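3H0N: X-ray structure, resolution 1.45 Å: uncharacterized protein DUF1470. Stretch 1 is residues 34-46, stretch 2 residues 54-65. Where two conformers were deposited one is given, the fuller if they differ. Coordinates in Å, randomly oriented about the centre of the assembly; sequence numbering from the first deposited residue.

Stretch 1, residues 34-46: GGCVIEDLHDLLK
Stretch 2 (54-65) QLGDDHVEGFVE

Two segments of one chain pack here through apolar side chains, burying 587 Å² in total. No direct hydrogen bond links them; two waters bridge them. Stretch 1 is extended through Cys36 and Val37, then helical from Ile38 to Leu44. Gly34 and Gly35 have positive phi (74° and 76°), which favours glycine. Val37 is the N-cap residue, and Val37 N donates to Asp40 OD2 at 3.0 Å. Leu45 leaves the helix at phi/psi -104/19. In stretch 2, Leu55 and Gly56 are in loop; a helix follows that runs to Glu65 and beyond. The helix axes come within 9.8 Å, with 70° between their N-to-C directions. The nearest CA pairs are Leu55 with His42 (CA to CA 7.5 Å), Asp57 with Ile38 (CA to CA 5.8 Å) and Val64 with Gly35 (CA to CA 6.2 Å). The register runs in opposite sequence order along the two stretches.

Gln54 (-111/1) points away and makes no contact.

Leu55 (-70/141) has the largest covered area, 101 Å². Its CB points toward stretch 1, with chi1 -90° (m) and chi2 t, so one methyl reaches three residues. Leu55 CD1 lies 3.9 Å from Leu41 CB and 4.2 Å from Leu45 CD1. Leu55 CD1 also sits over one face of the His42 ring, 4.1 Å from the centroid of that ring and 12° off the normal, a CH-pi contact. His42 has chi1 -80° and chi2 -96°; its CB points sideways, but the ring end comes nearer. Water 2 donates to Leu55 O at 2.6 Å and hydrogen-bonds His42 NE2 at 2.8 Å, bridging the two residues.

Gly56 is extended (-141/171). Gly56 C lies 3.6 Å from Ile38 CD1. An ideal CB would clash with Asp58 OD1. Gly56 N donates to His59 ND1 at 3.0 Å.

Asp57 (-62/-24, chi1 m) brings its carboxylate in: Asp57 OD1 is 3.4 Å from Ile38 CB. Water 1 donates to Asp57 OD1 at 3.2 Å and accepts from Ile38 N at 2.9 Å. It satisfies the Ile38 N-H, at the first residue of the helix. Ile38 is t, t.

Asp58 makes no contact. His59 starts toward stretch 1, but its ring leads away; His59 CB is 4.3 Å from Leu41 CD1.

Val60 (chi1 t) points its CB sideways, yet both methyls reach stretch 1. Val60 CG1 is 3.3 Å from Cys36 O and 4.1 Å from Cys36 SG. Val60 CG2 is 3.8 Å from Ile38 N and 4.1 Å from Leu41 CD1. Cys36 is extended (-155/167), with chi1 p.

Glu61 and Gly62 make no contact.

Phe63 is buried and points toward stretch 1 (chi1 -83°, chi2 -84°). Leu41 (m, t) lays CD2 over one face of the Phe63 ring, 4.2 Å from its centroid and 28° off the normal, a CH-pi contact. Leu45 CD1 (residue m, t) is 3.8 Å from Phe63 CZ. Leu44 CD2 (residue t, p) is 4.4 Å from Phe63 CD1.

Val64 (chi1 t) closes the contact: Val64 CG2 is 4.2 Å from Cys36 SG and 4.3 Å from Gly35 CA. Glu65 is out of reach.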

# COMPACT_ATOMS: atom_id res chain seq x y z
N GLY A 34 16.04 -17.95 -20.93
CA GLY A 34 15.54 -16.63 -20.61
C GLY A 34 15.32 -15.75 -21.83
O GLY A 34 15.22 -16.23 -22.95
N GLY A 35 15.26 -14.44 -21.57
CA GLY A 35 14.76 -13.46 -22.52
C GLY A 35 13.27 -13.57 -22.54
O GLY A 35 12.67 -14.30 -21.76
N CYS A 36 12.64 -12.80 -23.43
CA CYS A 36 11.23 -12.95 -23.69
C CYS A 36 10.85 -12.47 -25.07
O CYS A 36 11.63 -11.84 -25.77
CB CYS A 36 10.34 -12.33 -22.63
SG CYS A 36 10.12 -10.59 -22.64
N VAL A 37 9.64 -12.84 -25.44
CA VAL A 37 9.02 -12.39 -26.67
C VAL A 37 7.68 -11.73 -26.32
O VAL A 37 7.15 -11.81 -25.18
CB VAL A 37 8.79 -13.59 -27.65
CG1 VAL A 37 10.12 -14.14 -28.16
CG2 VAL A 37 7.96 -14.72 -26.98
N ILE A 38 7.11 -11.03 -27.29
CA ILE A 38 5.90 -10.27 -27.00
C ILE A 38 4.76 -11.16 -26.49
O ILE A 38 3.94 -10.72 -25.65
CB ILE A 38 5.42 -9.38 -28.18
CG1 ILE A 38 4.67 -8.16 -27.62
CG2 ILE A 38 4.56 -10.17 -29.14
CD1 ILE A 38 3.84 -7.38 -28.64
N GLU A 39 4.69 -12.41 -26.94
CA GLU A 39 3.65 -13.32 -26.43
C GLU A 39 3.74 -13.54 -24.90
O GLU A 39 2.71 -13.68 -24.22
CB GLU A 39 3.74 -14.68 -27.14
CG GLU A 39 3.30 -14.65 -28.60
CD GLU A 39 4.39 -14.22 -29.59
OE1 GLU A 39 5.53 -13.91 -29.21
OE2 GLU A 39 4.07 -14.17 -30.81
N ASP A 40 4.96 -13.56 -24.37
CA ASP A 40 5.19 -13.69 -22.94
C ASP A 40 4.62 -12.49 -22.22
O ASP A 40 4.04 -12.61 -21.14
CB ASP A 40 6.68 -13.77 -22.59
CG ASP A 40 7.38 -15.00 -23.15
OD1 ASP A 40 6.79 -16.09 -23.14
OD2 ASP A 40 8.53 -14.87 -23.59
N LEU A 41 4.76 -11.31 -22.84
CA LEU A 41 4.22 -10.10 -22.23
C LEU A 41 2.69 -10.04 -22.28
O LEU A 41 2.04 -9.59 -21.30
CB LEU A 41 4.84 -8.87 -22.87
CG LEU A 41 6.38 -8.82 -22.81
CD1 LEU A 41 6.84 -7.51 -23.49
CD2 LEU A 41 6.86 -8.92 -21.37
N HIS A 42 2.08 -10.52 -23.37
CA HIS A 42 0.62 -10.58 -23.40
C HIS A 42 0.05 -11.44 -22.25
O HIS A 42 -0.95 -11.07 -21.62
CB HIS A 42 0.13 -11.09 -24.75
CG HIS A 42 0.11 -10.03 -25.81
ND1 HIS A 42 -1.03 -9.33 -26.12
CD2 HIS A 42 1.08 -9.54 -26.61
CE1 HIS A 42 -0.76 -8.46 -27.08
NE2 HIS A 42 0.52 -8.56 -27.39
N ASP A 43 0.71 -12.53 -21.94
CA ASP A 43 0.22 -13.39 -20.88
C ASP A 43 0.61 -12.84 -19.51
O ASP A 43 -0.19 -12.92 -18.58
CB ASP A 43 0.75 -14.80 -21.07
CG ASP A 43 0.35 -15.71 -19.95
OD1 ASP A 43 -0.86 -15.93 -19.78
OD2 ASP A 43 1.24 -16.18 -19.24
N LEU A 44 1.82 -12.28 -19.39
CA LEU A 44 2.26 -11.65 -18.16
C LEU A 44 1.32 -10.56 -17.64
O LEU A 44 1.02 -10.46 -16.44
CB LEU A 44 3.66 -11.07 -18.33
CG LEU A 44 4.28 -10.38 -17.12
CD1 LEU A 44 4.68 -11.43 -16.03
CD2 LEU A 44 5.49 -9.56 -17.51
N LEU A 45 0.87 -9.71 -18.58
CA LEU A 45 0.10 -8.52 -18.25
C LEU A 45 -1.38 -8.68 -18.54
O LEU A 45 -2.10 -7.69 -18.63
CB LEU A 45 0.63 -7.32 -19.06
CG LEU A 45 2.13 -7.05 -18.86
CD1 LEU A 45 2.58 -5.87 -19.74
CD2 LEU A 45 2.46 -6.87 -17.41
N LYS A 46 -1.87 -9.92 -18.68
CA LYS A 46 -3.28 -10.18 -19.08
C LYS A 46 -4.32 -9.54 -18.16
O LYS A 46 -5.43 -9.26 -18.57
CB LYS A 46 -3.53 -11.69 -19.16
CG LYS A 46 -3.48 -12.39 -17.79
CD LYS A 46 -3.61 -13.92 -17.91
CE LYS A 46 -3.90 -14.55 -16.55
N GLN A 54 -1.78 -1.98 -25.81
CA GLN A 54 -0.71 -1.09 -26.18
C GLN A 54 0.67 -1.75 -26.31
O GLN A 54 1.63 -1.07 -26.67
CB GLN A 54 -0.65 0.09 -25.19
CG GLN A 54 -1.83 1.04 -25.39
CD GLN A 54 -1.76 1.90 -26.62
OE1 GLN A 54 -0.66 2.34 -27.01
NE2 GLN A 54 -2.93 2.18 -27.24
N LEU A 55 0.75 -3.06 -26.10
CA LEU A 55 2.02 -3.75 -26.19
C LEU A 55 2.54 -3.81 -27.63
O LEU A 55 1.81 -4.07 -28.57
CB LEU A 55 1.86 -5.19 -25.67
CG LEU A 55 2.10 -5.38 -24.19
CD1 LEU A 55 1.63 -6.82 -23.73
CD2 LEU A 55 3.56 -5.15 -23.84
N GLY A 56 3.85 -3.64 -27.77
CA GLY A 56 4.56 -3.83 -29.02
C GLY A 56 5.91 -4.48 -28.78
O GLY A 56 6.37 -4.56 -27.65
N ASP A 57 6.56 -4.88 -29.88
CA ASP A 57 7.87 -5.54 -29.78
C ASP A 57 8.90 -4.60 -29.16
O ASP A 57 9.88 -5.06 -28.56
CB ASP A 57 8.39 -6.05 -31.11
CG ASP A 57 7.68 -7.31 -31.59
OD1 ASP A 57 6.90 -7.93 -30.84
OD2 ASP A 57 7.93 -7.71 -32.74
N ASP A 58 8.68 -3.30 -29.25
CA ASP A 58 9.60 -2.32 -28.62
C ASP A 58 9.64 -2.42 -27.09
O ASP A 58 10.60 -1.98 -26.46
CB ASP A 58 9.25 -0.90 -29.02
CG ASP A 58 7.78 -0.53 -28.76
OD1 ASP A 58 6.88 -1.23 -29.28
OD2 ASP A 58 7.57 0.49 -28.09
N HIS A 59 8.64 -3.06 -26.48
CA HIS A 59 8.61 -3.21 -25.04
C HIS A 59 9.42 -4.37 -24.54
O HIS A 59 9.73 -4.46 -23.33
CB HIS A 59 7.16 -3.37 -24.56
CG HIS A 59 6.36 -2.15 -24.84
ND1 HIS A 59 5.18 -2.17 -25.56
CD2 HIS A 59 6.62 -0.86 -24.56
CE1 HIS A 59 4.74 -0.93 -25.68
NE2 HIS A 59 5.59 -0.11 -25.09
N VAL A 60 9.80 -5.30 -25.42
CA VAL A 60 10.50 -6.50 -24.97
C VAL A 60 11.83 -6.11 -24.27
O VAL A 60 12.07 -6.57 -23.15
CB VAL A 60 10.77 -7.44 -26.15
CG1 VAL A 60 11.80 -8.53 -25.76
CG2 VAL A 60 9.44 -8.04 -26.64
N GLU A 61 12.63 -5.23 -24.88
CA GLU A 61 13.94 -4.84 -24.29
C GLU A 61 13.74 -4.22 -22.92
O GLU A 61 14.49 -4.53 -21.97
CB GLU A 61 14.71 -3.90 -25.20
CG GLU A 61 16.08 -3.51 -24.63
CD GLU A 61 16.89 -2.64 -25.60
OE1 GLU A 61 17.37 -3.18 -26.61
OE2 GLU A 61 17.04 -1.41 -25.35
N GLY A 62 12.71 -3.40 -22.76
CA GLY A 62 12.45 -2.77 -21.49
C GLY A 62 12.07 -3.78 -20.41
O GLY A 62 12.50 -3.66 -19.25
N PHE A 63 11.24 -4.77 -20.76
CA PHE A 63 10.89 -5.80 -19.80
C PHE A 63 12.06 -6.73 -19.47
O PHE A 63 12.15 -7.18 -18.33
CB PHE A 63 9.63 -6.55 -20.26
CG PHE A 63 8.38 -5.86 -19.91
CD1 PHE A 63 7.82 -6.00 -18.66
CD2 PHE A 63 7.76 -5.02 -20.80
CE1 PHE A 63 6.63 -5.33 -18.32
CE2 PHE A 63 6.59 -4.36 -20.47
CZ PHE A 63 6.05 -4.54 -19.21
N VAL A 64 12.92 -7.02 -20.44
CA VAL A 64 14.13 -7.80 -20.13
C VAL A 64 15.01 -7.06 -19.13
O VAL A 64 15.52 -7.66 -18.17
CB VAL A 64 14.88 -8.18 -21.44
CG1 VAL A 64 16.32 -8.74 -21.12
CG2 VAL A 64 14.05 -9.20 -22.20
N GLU A 65 15.18 -5.75 -19.32
CA GLU A 65 15.96 -4.95 -18.38
C GLU A 65 15.30 -4.87 -17.01
O GLU A 65 15.97 -5.00 -15.97
CB GLU A 65 16.21 -3.56 -18.92
CG GLU A 65 16.99 -2.62 -18.00
CD GLU A 65 18.41 -3.08 -17.57
OE1 GLU A 65 18.96 -4.11 -18.04
OE2 GLU A 65 19.00 -2.34 -16.73
O HOH W 1 8.46 -10.49 -29.80
O HOH W 2 0.54 -6.33 -29.08